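Long-range contacts in interferon-activable protein 202 (Mus musculus, PDB 4L5R), which binds double-stranded DNA without sequence specificity through its first HIN-200 domain and restrains inflammation by preventing activation of the AIM2 inflammasome: residues Ala10-Lys15 with Lys72-Ser77; Lys34-His39 with Phe54-Lys59; Val128-Lys133 with Lys144-Glu149. One frame throughout, in Å; residues are numbered along the deposited sequence.

Contact 1 of 3, residues Ala10-Lys15 with Lys72-Ser77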
loop_
_atom_site.group_PDB
_atom_site.type_symbol
_atom_site.label_atom_id
_atom_site.label_comp_id
_atom_site.label_asym_id
_atom_site.label_seq_id
_atom_site.Cartn_x
_atom_site.Cartn_y
_atom_site.Cartn_z
ATOM N N ALA A 10 5.084 -15.314 2.653
ATOM C CA ALA A 10 3.916 -15.121 1.801
ATOM C C ALA A 10 3.450 -16.449 1.205
ATOM O O ALA A 10 4.253 -17.347 0.954
ATOM C CB ALA A 10 4.195 -14.102 0.710
ATOM N N VAL A 11 2.145 -16.555 1.000
ATOM C CA VAL A 11 1.518 -17.773 0.496
ATOM C C VAL A 11 1.128 -17.667 -0.976
ATOM O O VAL A 11 0.400 -16.755 -1.385
ATOM C CB VAL A 11 0.255 -18.112 1.298
ATOM C CG1 VAL A 11 -0.445 -19.327 0.694
ATOM C CG2 VAL A 11 0.606 -18.349 2.756
ATOM N N LEU A 12 1.602 -18.622 -1.767
ATOM C CA LEU A 12 1.273 -18.672 -3.183
ATOM C C LEU A 12 -0.170 -19.128 -3.427
ATOM O O LEU A 12 -0.608 -20.138 -2.881
ATOM C CB LEU A 12 2.241 -19.608 -3.909
ATOM C CG LEU A 12 1.941 -19.860 -5.387
ATOM C CD1 LEU A 12 2.074 -18.585 -6.195
ATOM C CD2 LEU A 12 2.830 -20.964 -5.967
ATOM N N HIS A 13 -0.906 -18.372 -4.240
ATOM C CA HIS A 13 -2.253 -18.765 -4.650
ATOM C C HIS A 13 -2.269 -19.042 -6.151
ATOM O O HIS A 13 -2.134 -18.132 -6.971
ATOM C CB HIS A 13 -3.282 -17.689 -4.300
ATOM C CG HIS A 13 -3.579 -17.586 -2.836
ATOM N ND1 HIS A 13 -4.781 -17.980 -2.291
ATOM C CD2 HIS A 13 -2.833 -17.125 -1.803
ATOM C CE1 HIS A 13 -4.762 -17.774 -0.986
ATOM N NE2 HIS A 13 -3.591 -17.256 -0.664
ATOM N N GLU A 14 -2.425 -20.308 -6.510
ATOM C CA GLU A 14 -2.388 -20.694 -7.910
ATOM C C GLU A 14 -3.713 -20.444 -8.608
ATOM O O GLU A 14 -3.748 -20.179 -9.810
ATOM C CB GLU A 14 -1.984 -22.160 -8.050
ATOM C CG GLU A 14 -0.541 -22.429 -7.657
ATOM C CD GLU A 14 -0.168 -23.897 -7.750
ATOM O OE1 GLU A 14 -1.047 -24.755 -7.509
ATOM O OE2 GLU A 14 1.005 -24.193 -8.063
ATOM N N LYS A 15 -4.806 -20.531 -7.860
ATOM C CA LYS A 15 -6.125 -20.394 -8.463
ATOM C C LYS A 15 -6.390 -18.955 -8.892
ATOM O O LYS A 15 -6.062 -18.014 -8.160
ATOM C CB LYS A 15 -7.219 -20.867 -7.501
ATOM C CG LYS A 15 -8.618 -20.798 -8.100
ATOM C CD LYS A 15 -9.671 -21.467 -7.217
ATOM C CE LYS A 15 -9.425 -22.966 -7.073
ATOM N NZ LYS A 15 -8.598 -23.289 -5.874
ATOM N N LYS A 72 -1.300 -17.237 -9.549
ATOM C CA LYS A 72 0.083 -17.416 -9.135
ATOM C C LYS A 72 0.620 -16.107 -8.535
ATOM O O LYS A 72 1.737 -15.670 -8.816
ATOM C CB LYS A 72 0.941 -17.929 -10.294
ATOM C CG LYS A 72 0.511 -19.310 -10.798
ATOM C CD LYS A 72 1.319 -19.750 -12.016
ATOM C CE LYS A 72 2.744 -20.128 -11.632
ATOM N NZ LYS A 72 3.714 -19.873 -12.744
ATOM N N TYR A 73 -0.221 -15.488 -7.726
ATOM C CA TYR A 73 0.156 -14.322 -6.943
ATOM C C TYR A 73 0.352 -14.799 -5.511
ATOM O O TYR A 73 -0.012 -15.925 -5.166
ATOM C CB TYR A 73 -0.955 -13.272 -7.004
ATOM C CG TYR A 73 -2.265 -13.745 -6.390
ATOM C CD1 TYR A 73 -3.200 -14.449 -7.153
ATOM C CD2 TYR A 73 -2.564 -13.497 -5.052
ATOM C CE1 TYR A 73 -4.400 -14.883 -6.593
ATOM C CE2 TYR A 73 -3.759 -13.930 -4.482
ATOM C CZ TYR A 73 -4.668 -14.625 -5.262
ATOM O OH TYR A 73 -5.852 -15.062 -4.705
ATOM N N PHE A 74 0.917 -13.945 -4.672
ATOM C CA PHE A 74 1.180 -14.305 -3.290
ATOM C C PHE A 74 0.321 -13.477 -2.356
ATOM O O PHE A 74 -0.129 -12.378 -2.699
ATOM C CB PHE A 74 2.657 -14.083 -2.938
ATOM C CG PHE A 74 3.596 -15.007 -3.656
ATOM C CD1 PHE A 74 4.002 -14.733 -4.954
ATOM C CD2 PHE A 74 4.080 -16.151 -3.032
ATOM C CE1 PHE A 74 4.870 -15.588 -5.623
ATOM C CE2 PHE A 74 4.949 -17.009 -3.694
ATOM C CZ PHE A 74 5.345 -16.728 -4.989
ATOM N N ASN A 75 0.111 -14.009 -1.163
ATOM C CA ASN A 75 -0.678 -13.330 -0.163
ATOM C C ASN A 75 0.170 -13.203 1.083
ATOM O O ASN A 75 0.568 -14.208 1.680
ATOM C CB ASN A 75 -1.970 -14.097 0.126
ATOM C CG ASN A 75 -2.860 -13.377 1.125
ATOM O OD1 ASN A 75 -2.386 -12.858 2.140
ATOM N ND2 ASN A 75 -4.153 -13.317 0.828
ATOM N N SER A 76 0.468 -11.967 1.453
ATOM C CA SER A 76 1.329 -11.700 2.595
ATOM C C SER A 76 0.530 -10.996 3.684
ATOM O O SER A 76 0.319 -9.785 3.641
ATOM C CB SER A 76 2.545 -10.871 2.173
ATOM O OG SER A 76 3.362 -10.569 3.294
ATOM N N SER A 77 0.053 -11.783 4.642
ATOM C CA SER A 77 -0.812 -11.275 5.702
ATOM C C SER A 77 -1.924 -10.366 5.170
ATOM O O SER A 77 -2.203 -9.312 5.742
ATOM C CB SER A 77 0.019 -10.543 6.760
ATOM O OG SER A 77 1.062 -11.373 7.243
HETATM O O HOH W 1 -6.929 -17.283 -5.950
#

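Contact 2 of 3, residues Lys34-His39 with Phe54-Lys59. With NA (sodium ion), chain D.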
loop_
_atom_site.group_PDB
_atom_site.type_symbol
_atom_site.label_atom_id
_atom_site.label_comp_id
_atom_site.label_asym_id
_atom_site.label_seq_id
_atom_site.Cartn_x
_atom_site.Cartn_y
_atom_site.Cartn_z
ATOM N N LYS A 34 17.815 -0.668 -6.398
ATOM C CA LYS A 34 18.025 -1.949 -7.065
ATOM C C LYS A 34 16.758 -2.595 -7.647
ATOM O O LYS A 34 16.850 -3.450 -8.521
ATOM C CB LYS A 34 18.705 -2.938 -6.114
ATOM C CG LYS A 34 20.087 -2.521 -5.643
ATOM C CD LYS A 34 20.793 -3.698 -4.979
ATOM C CE LYS A 34 21.291 -3.349 -3.585
ATOM N NZ LYS A 34 20.178 -2.999 -2.653
ATOM N N GLU A 35 15.584 -2.211 -7.158
ATOM C CA GLU A 35 14.335 -2.800 -7.657
ATOM C C GLU A 35 13.266 -1.730 -7.849
ATOM O O GLU A 35 13.405 -0.619 -7.334
ATOM C CB GLU A 35 13.824 -3.858 -6.678
ATOM C CG GLU A 35 14.840 -4.925 -6.312
ATOM C CD GLU A 35 15.030 -5.963 -7.406
ATOM O OE1 GLU A 35 16.096 -6.615 -7.414
ATOM O OE2 GLU A 35 14.111 -6.137 -8.247
ATOM N N ASN A 36 12.195 -2.061 -8.576
ATOM C CA ASN A 36 11.047 -1.157 -8.663
ATOM C C ASN A 36 9.726 -1.832 -8.299
ATOM O O ASN A 36 9.642 -3.053 -8.234
ATOM C CB ASN A 36 10.964 -0.468 -10.027
ATOM C CG ASN A 36 11.076 -1.437 -11.178
ATOM O OD1 ASN A 36 10.555 -2.550 -11.122
ATOM N ND2 ASN A 36 11.776 -1.021 -12.240
ATOM N N MET A 37 8.702 -1.029 -8.037
ATOM C CA MET A 37 7.389 -1.567 -7.679
ATOM C C MET A 37 6.354 -0.458 -7.780
ATOM O O MET A 37 6.703 0.713 -7.965
ATOM C CB MET A 37 7.412 -2.108 -6.244
ATOM C CG MET A 37 7.604 -1.022 -5.177
ATOM S SD MET A 37 7.473 -1.651 -3.479
ATOM C CE MET A 37 5.702 -1.886 -3.357
ATOM N N PHE A 38 5.076 -0.815 -7.657
ATOM C CA PHE A 38 4.058 0.191 -7.480
ATOM C C PHE A 38 2.996 -0.387 -6.552
ATOM O O PHE A 38 2.879 -1.613 -6.427
ATOM C CB PHE A 38 3.489 0.732 -8.810
ATOM C CG PHE A 38 2.752 -0.295 -9.663
ATOM C CD1 PHE A 38 1.405 -0.535 -9.471
ATOM C CD2 PHE A 38 3.405 -0.956 -10.693
ATOM C CE1 PHE A 38 0.711 -1.463 -10.264
ATOM C CE2 PHE A 38 2.726 -1.878 -11.492
ATOM C CZ PHE A 38 1.376 -2.125 -11.273
ATOM N N HIS A 39 2.290 0.493 -5.860
ATOM C CA HIS A 39 1.173 0.082 -5.006
ATOM C C HIS A 39 -0.134 0.134 -5.763
ATOM O O HIS A 39 -0.296 0.937 -6.673
ATOM C CB HIS A 39 1.060 1.016 -3.798
ATOM C CG HIS A 39 2.211 0.910 -2.857
ATOM N ND1 HIS A 39 2.364 -0.152 -1.991
ATOM C CD2 HIS A 39 3.282 1.717 -2.661
ATOM C CE1 HIS A 39 3.478 0.006 -1.300
ATOM N NE2 HIS A 39 4.052 1.136 -1.685
ATOM N N PHE A 54 5.451 -5.897 -8.528
ATOM C CA PHE A 54 6.898 -5.821 -8.733
ATOM C C PHE A 54 7.260 -5.963 -10.189
ATOM O O PHE A 54 8.390 -5.719 -10.592
ATOM C CB PHE A 54 7.603 -6.891 -7.898
ATOM C CG PHE A 54 7.361 -6.720 -6.435
ATOM C CD1 PHE A 54 8.006 -5.719 -5.740
ATOM C CD2 PHE A 54 6.448 -7.512 -5.766
ATOM C CE1 PHE A 54 7.756 -5.513 -4.386
ATOM C CE2 PHE A 54 6.198 -7.319 -4.407
ATOM C CZ PHE A 54 6.852 -6.328 -3.720
ATOM N N ASN A 55 6.281 -6.345 -10.988
ATOM C CA ASN A 55 6.520 -6.543 -12.406
ATOM C C ASN A 55 6.025 -5.334 -13.179
ATOM O O ASN A 55 4.826 -5.140 -13.314
ATOM C CB ASN A 55 5.821 -7.816 -12.872
ATOM C CG ASN A 55 6.021 -8.074 -14.344
ATOM O OD1 ASN A 55 6.726 -7.322 -15.017
ATOM N ND2 ASN A 55 5.406 -9.142 -14.856
ATOM N N MET A 56 6.952 -4.500 -13.661
ATOM C CA MET A 56 6.570 -3.240 -14.315
ATOM C C MET A 56 5.740 -3.431 -15.587
ATOM O O MET A 56 5.006 -2.525 -15.998
ATOM C CB MET A 56 7.803 -2.368 -14.620
ATOM C CG MET A 56 8.503 -1.836 -13.396
ATOM S SD MET A 56 7.370 -0.959 -12.290
ATOM C CE MET A 56 6.966 -2.235 -11.109
ATOM N N ASP A 57 5.858 -4.604 -16.210
ATOM C CA ASP A 57 5.021 -4.958 -17.349
ATOM C C ASP A 57 3.530 -4.900 -17.023
ATOM O O ASP A 57 2.697 -4.835 -17.918
ATOM C CB ASP A 57 5.368 -6.360 -17.849
ATOM C CG ASP A 57 6.720 -6.417 -18.539
ATOM O OD1 ASP A 57 7.254 -5.345 -18.903
ATOM O OD2 ASP A 57 7.243 -7.536 -18.713
ATOM N N LEU A 58 3.190 -4.904 -15.742
ATOM C CA LEU A 58 1.789 -4.903 -15.350
ATOM C C LEU A 58 1.225 -3.505 -15.144
ATOM O O LEU A 58 0.021 -3.342 -14.946
ATOM C CB LEU A 58 1.605 -5.711 -14.070
ATOM C CG LEU A 58 2.133 -7.145 -14.120
ATOM C CD1 LEU A 58 1.942 -7.790 -12.749
ATOM C CD2 LEU A 58 1.426 -7.961 -15.221
ATOM N N LYS A 59 2.083 -2.491 -15.175
ATOM C CA LYS A 59 1.627 -1.141 -14.854
ATOM C C LYS A 59 0.484 -0.751 -15.792
ATOM O O LYS A 59 -0.532 -0.209 -15.360
ATOM C CB LYS A 59 2.795 -0.133 -14.885
ATOM C CG LYS A 59 2.424 1.329 -14.602
ATOM C CD LYS A 59 1.677 1.528 -13.279
ATOM C CE LYS A 59 1.263 2.997 -13.128
ATOM N NZ LYS A 59 0.244 3.258 -12.069
HETATM NA NA NA D . 10.921 -5.237 -9.401
#

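Contact 3 of 3, residues Val128-Lys133 with Lys144-Glu149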
loop_
_atom_site.group_PDB
_atom_site.type_symbol
_atom_site.label_atom_id
_atom_site.label_comp_id
_atom_site.label_asym_id
_atom_site.label_seq_id
_atom_site.Cartn_x
_atom_site.Cartn_y
_atom_site.Cartn_z
ATOM N N VAL A 128 -4.669 8.467 4.361
ATOM C CA VAL A 128 -4.474 9.883 4.051
ATOM C C VAL A 128 -4.709 10.651 5.351
ATOM O O VAL A 128 -5.754 10.466 6.016
ATOM C CB VAL A 128 -5.502 10.351 3.015
ATOM C CG1 VAL A 128 -5.351 11.836 2.732
ATOM C CG2 VAL A 128 -5.399 9.511 1.733
ATOM N N PHE A 129 -3.749 11.485 5.733
ATOM C CA PHE A 129 -3.820 12.174 7.031
ATOM C C PHE A 129 -3.417 13.636 6.922
ATOM O O PHE A 129 -2.507 13.994 6.153
ATOM C CB PHE A 129 -2.866 11.525 8.032
ATOM C CG PHE A 129 -3.039 10.049 8.185
ATOM C CD1 PHE A 129 -2.380 9.169 7.340
ATOM C CD2 PHE A 129 -3.855 9.537 9.190
ATOM C CE1 PHE A 129 -2.536 7.802 7.489
ATOM C CE2 PHE A 129 -4.007 8.174 9.351
ATOM C CZ PHE A 129 -3.344 7.305 8.501
ATOM N N ALA A 130 -4.054 14.479 7.729
ATOM C CA ALA A 130 -3.646 15.876 7.831
ATOM C C ALA A 130 -2.249 15.948 8.454
ATOM O O ALA A 130 -1.878 15.106 9.276
ATOM C CB ALA A 130 -4.654 16.657 8.669
ATOM N N VAL A 131 -1.472 16.952 8.055
ATOM C CA VAL A 131 -0.109 17.112 8.549
ATOM C C VAL A 131 -0.044 18.299 9.513
ATOM O O VAL A 131 -0.445 19.409 9.175
ATOM C CB VAL A 131 0.888 17.368 7.405
ATOM C CG1 VAL A 131 2.260 17.725 7.980
ATOM C CG2 VAL A 131 1.002 16.153 6.503
ATOM N N GLU A 132 0.442 18.051 10.721
ATOM C CA GLU A 132 0.602 19.119 11.706
ATOM C C GLU A 132 2.010 19.688 11.624
ATOM O O GLU A 132 2.198 20.908 11.642
ATOM C CB GLU A 132 0.327 18.592 13.114
ATOM C CG GLU A 132 0.933 19.433 14.213
ATOM C CD GLU A 132 -0.094 19.885 15.216
ATOM O OE1 GLU A 132 -0.710 20.949 14.989
ATOM O OE2 GLU A 132 -0.292 19.172 16.223
ATOM N N LYS A 133 2.990 18.795 11.513
ATOM C CA LYS A 133 4.395 19.197 11.466
ATOM C C LYS A 133 5.178 18.333 10.494
ATOM O O LYS A 133 4.877 17.153 10.309
ATOM C CB LYS A 133 5.039 19.058 12.847
ATOM C CG LYS A 133 4.350 19.821 13.953
ATOM C CD LYS A 133 5.054 19.591 15.282
ATOM C CE LYS A 133 4.433 20.435 16.381
ATOM N NZ LYS A 133 4.413 21.878 16.004
ATOM N N LYS A 144 4.396 14.906 12.122
ATOM C CA LYS A 144 3.339 14.676 13.096
ATOM C C LYS A 144 2.054 14.749 12.295
ATOM O O LYS A 144 1.709 15.812 11.758
ATOM C CB LYS A 144 3.366 15.766 14.170
ATOM C CG LYS A 144 2.266 15.635 15.205
ATOM C CD LYS A 144 2.378 16.772 16.229
ATOM C CE LYS A 144 1.266 16.716 17.253
ATOM N NZ LYS A 144 1.367 17.865 18.225
ATOM N N ILE A 145 1.370 13.615 12.160
ATOM C CA ILE A 145 0.086 13.611 11.483
ATOM C C ILE A 145 -1.046 13.537 12.509
ATOM O O ILE A 145 -0.831 13.150 13.652
ATOM C CB ILE A 145 -0.034 12.456 10.476
ATOM C CG1 ILE A 145 0.164 11.096 11.158
ATOM C CG2 ILE A 145 0.983 12.640 9.338
ATOM C CD1 ILE A 145 -0.248 9.876 10.265
ATOM N N LYS A 146 -2.247 13.919 12.098
ATOM C CA LYS A 146 -3.362 13.981 13.032
ATOM C C LYS A 146 -4.684 13.804 12.310
ATOM O O LYS A 146 -4.778 13.997 11.095
ATOM C CB LYS A 146 -3.369 15.334 13.741
ATOM C CG LYS A 146 -3.618 16.504 12.805
ATOM C CD LYS A 146 -3.860 17.787 13.580
ATOM C CE LYS A 146 -4.071 18.965 12.644
ATOM N NZ LYS A 146 -4.406 20.215 13.391
ATOM N N ASP A 147 -5.700 13.425 13.074
ATOM C CA ASP A 147 -7.074 13.550 12.636
ATOM C C ASP A 147 -7.800 14.305 13.758
ATOM O O ASP A 147 -7.155 14.826 14.668
ATOM C CB ASP A 147 -7.701 12.185 12.295
ATOM C CG ASP A 147 -7.607 11.167 13.434
ATOM O OD1 ASP A 147 -7.664 11.570 14.618
ATOM O OD2 ASP A 147 -7.512 9.945 13.145
ATOM N N ASN A 148 -9.124 14.371 13.685
ATOM C CA ASN A 148 -9.898 15.156 14.639
ATOM C C ASN A 148 -9.693 14.763 16.106
ATOM O O ASN A 148 -9.907 15.576 17.005
ATOM C CB ASN A 148 -11.388 15.115 14.277
ATOM C CG ASN A 148 -11.867 13.714 13.924
ATOM O OD1 ASN A 148 -11.453 12.728 14.536
ATOM N ND2 ASN A 148 -12.739 13.620 12.922
ATOM N N GLU A 149 -9.267 13.525 16.346
ATOM C CA GLU A 149 -9.225 13.002 17.711
ATOM C C GLU A 149 -7.832 12.626 18.250
ATOM O O GLU A 149 -7.647 12.529 19.459
ATOM C CB GLU A 149 -10.237 11.844 17.871
ATOM C CG GLU A 149 -11.691 12.296 17.697
ATOM C CD GLU A 149 -12.709 11.161 17.786
ATOM O OE1 GLU A 149 -12.418 10.060 17.270
ATOM O OE2 GLU A 149 -13.805 11.374 18.368
HETATM O O HOH W 2 -6.452 13.428 9.135
#

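Contact 1 of 3, residues Ala10-Lys15 with Lys72-Ser77
In the cross-strand pair of Tyr73 and His13, CG of Tyr73 lies between the backbone N and the carbonyl carbon (chi1 63°), whereas CG of His13 stands anti to its own carbonyl carbon (chi1 -72°). His13 CB lies over one face of the phenol ring, offset toward the rim, 3.5 Å from Tyr73 CZ. This is a CH-pi contact rather than a ring stack. The two rings are nearly parallel, but slid so far apart that they barely overlap. The imidazole also reaches Asn75, with His13 NE2 3.6 Å from Asn75 CB. A water joins Tyr73 OH to the backbone O of Lys15 and ties the tyrosine tip to the chain beyond the strand.

Leu12 and Phe74 pair on the other face of the sheet. Leu12 CD1 sits over one face of the phenyl ring, 4.1 Å from its centroid, and Leu12 CB approaches Phe74 CE2 at 3.8 Å. Ala10 CB packs beside them against Phe74 CB.

The strands run antiparallel. Val11 and Asn75 form a hydrogen-bonded pair, the nearly straight bond from Val11 N to Asn75 O measuring 2.9 Å. His13 N gives an equally straight bond to Tyr73 O at 2.8 Å. Beyond it Lys72 and Tyr73 both face His13 in a G1 beta bulge, whose N-H groups reach His13 O only weakly.

Strand 11-13 thus adds a short edge to the first OB-fold sheet of the HIN-200 domain. On its far side, strand 67-76 pairs with strand 79-82, where Leu80 and Ile82 touch Tyr73, while Lys3 and Ile6 of the N-terminal loop lie against Phe74.

Contact 2 of 3, residues Lys34-His39 with Phe54-Lys59
Phe54 opens the second segment with its carbonyl turned to a sodium ion that it shares with Asn36: Phe54 O and Asn36 O each lie 2.8 Å from the metal. The ion bridges the two backbone oxygens and probably offsets their mutual repulsion. The Phe54 side chain runs beside Met37, both pointing the same way, and Met37 CB stands 3.7 Å from Phe54 CD1. Met37 SD completes an oblique Met-aromatic contact with the ring, and Asn36 O lies at the ring's edge near its plane.

At Asn55 the chain turns. Asn55 OD1 accepts from Asp57 N in an Asx turn, with the donor above the amide carbonyl plane, and Asn55 O takes Leu58 N at the start of the 3-10 segment.

Met56 is bent at chi2 (-54°) and again at chi3 (97°), which brings CE to the backbone of strand 35-43, 3.5 Å from Met37 CA. Its CE also touches Phe38 CD2 at 3.8 Å. In this OB fold, strand 35-43 pairs with strand 48-53 and the 3-10 turn that follows lies against Asn36-Phe38 of strand 35-43; Met37-His39 belong to the region required for homomultimerization, and His39 mediates interaction with TP53BP1.

Leu58 comes near the contact chiefly through its backbone, its O lying obliquely to the Phe38 ring. Lys59 then crosses that ring obliquely: its CD sits over the centre of one face, 3.9 Å from the centroid, while Lys59 CA reaches Phe38 CE2 at 3.6 Å. Farther out, NZ is hydrogen-bonded to Thr25 O and lies so far from the Phe38 ring that any cation-pi attraction is at most weak, and Phe62 meets the same phenyl ring edge-to-face.

Contact 3 of 3, residues Val128-Lys133 with Lys144-Glu149
Glu132 and Lys144 carry the charged part of the contact, lying side by side and pointing the same way. The lysine chain is extended throughout, and the glutamate bends at chi2 (124°); Glu132 OE2 meets Lys144 NZ in a salt bridge of 2.9 Å. Their aliphatic parts also touch, with Glu132 CG 3.6 Å from Lys144 CD. Lys146 NZ stands near Glu132 OE1 but beyond salt-bridge distance, yet its charge may still help to balance the carboxylate. Lys133 runs beside Lys144, pointing the same way, and their CB atoms are 3.9 Å apart.

Backbone bonds join the two strands in antiparallel register, interrupted by a classic beta bulge in which Glu132 and Lys133 both face Lys144. Lys144 O consequently accepts two N-H groups: Glu132 N at 2.8 Å nearly along the C=O axis, and Lys133 N at 3.3 Å in the carbonyl plane on a lone pair. Lys146 N bonds to Ala130 O at 3.1 Å. The return bond from Ala130 N to Lys146 O is weak, and a water bridges the same two atoms.

Apolar contact is concentrated at Phe129 and Ile145. Ile145 CD1 rests over one face of the phenyl ring, 3.7 Å from its centroid and offset toward the rim, a CH-pi contact.

These residues belong to the hairpin of strands 124-136 and 141-146 in the second OB-type sheet of the HIN-200 domain. Strand 151-156 continues the sheet beyond Ile145, strand 171-174 flanks Phe129 through Leu173, and helix 113-116 packs on that ring through Ile113 and Ile116.

In the fold
Contacts 1 and 2 share the first seven-stranded sheet, whereas contact 3 belongs to the second; together the two curled sheets form the paired OB folds of this HIN-200 domain. Along the chain, segments 34-39 and 54-59 both fall between the two halves of contact 1, and contact 3 follows later. The centres of contacts 1 and 2 are about 17 Å apart and their nearest atoms about 8 Å, so the two do not touch. Contact 3 lies across the chain's centre from both, with centres about 34 Å from contact 1 and 30 Å from contact 2. All three come within about 5 to 6 Å of the bound DNA at their nearest atoms, so both OB folds approach the duplex.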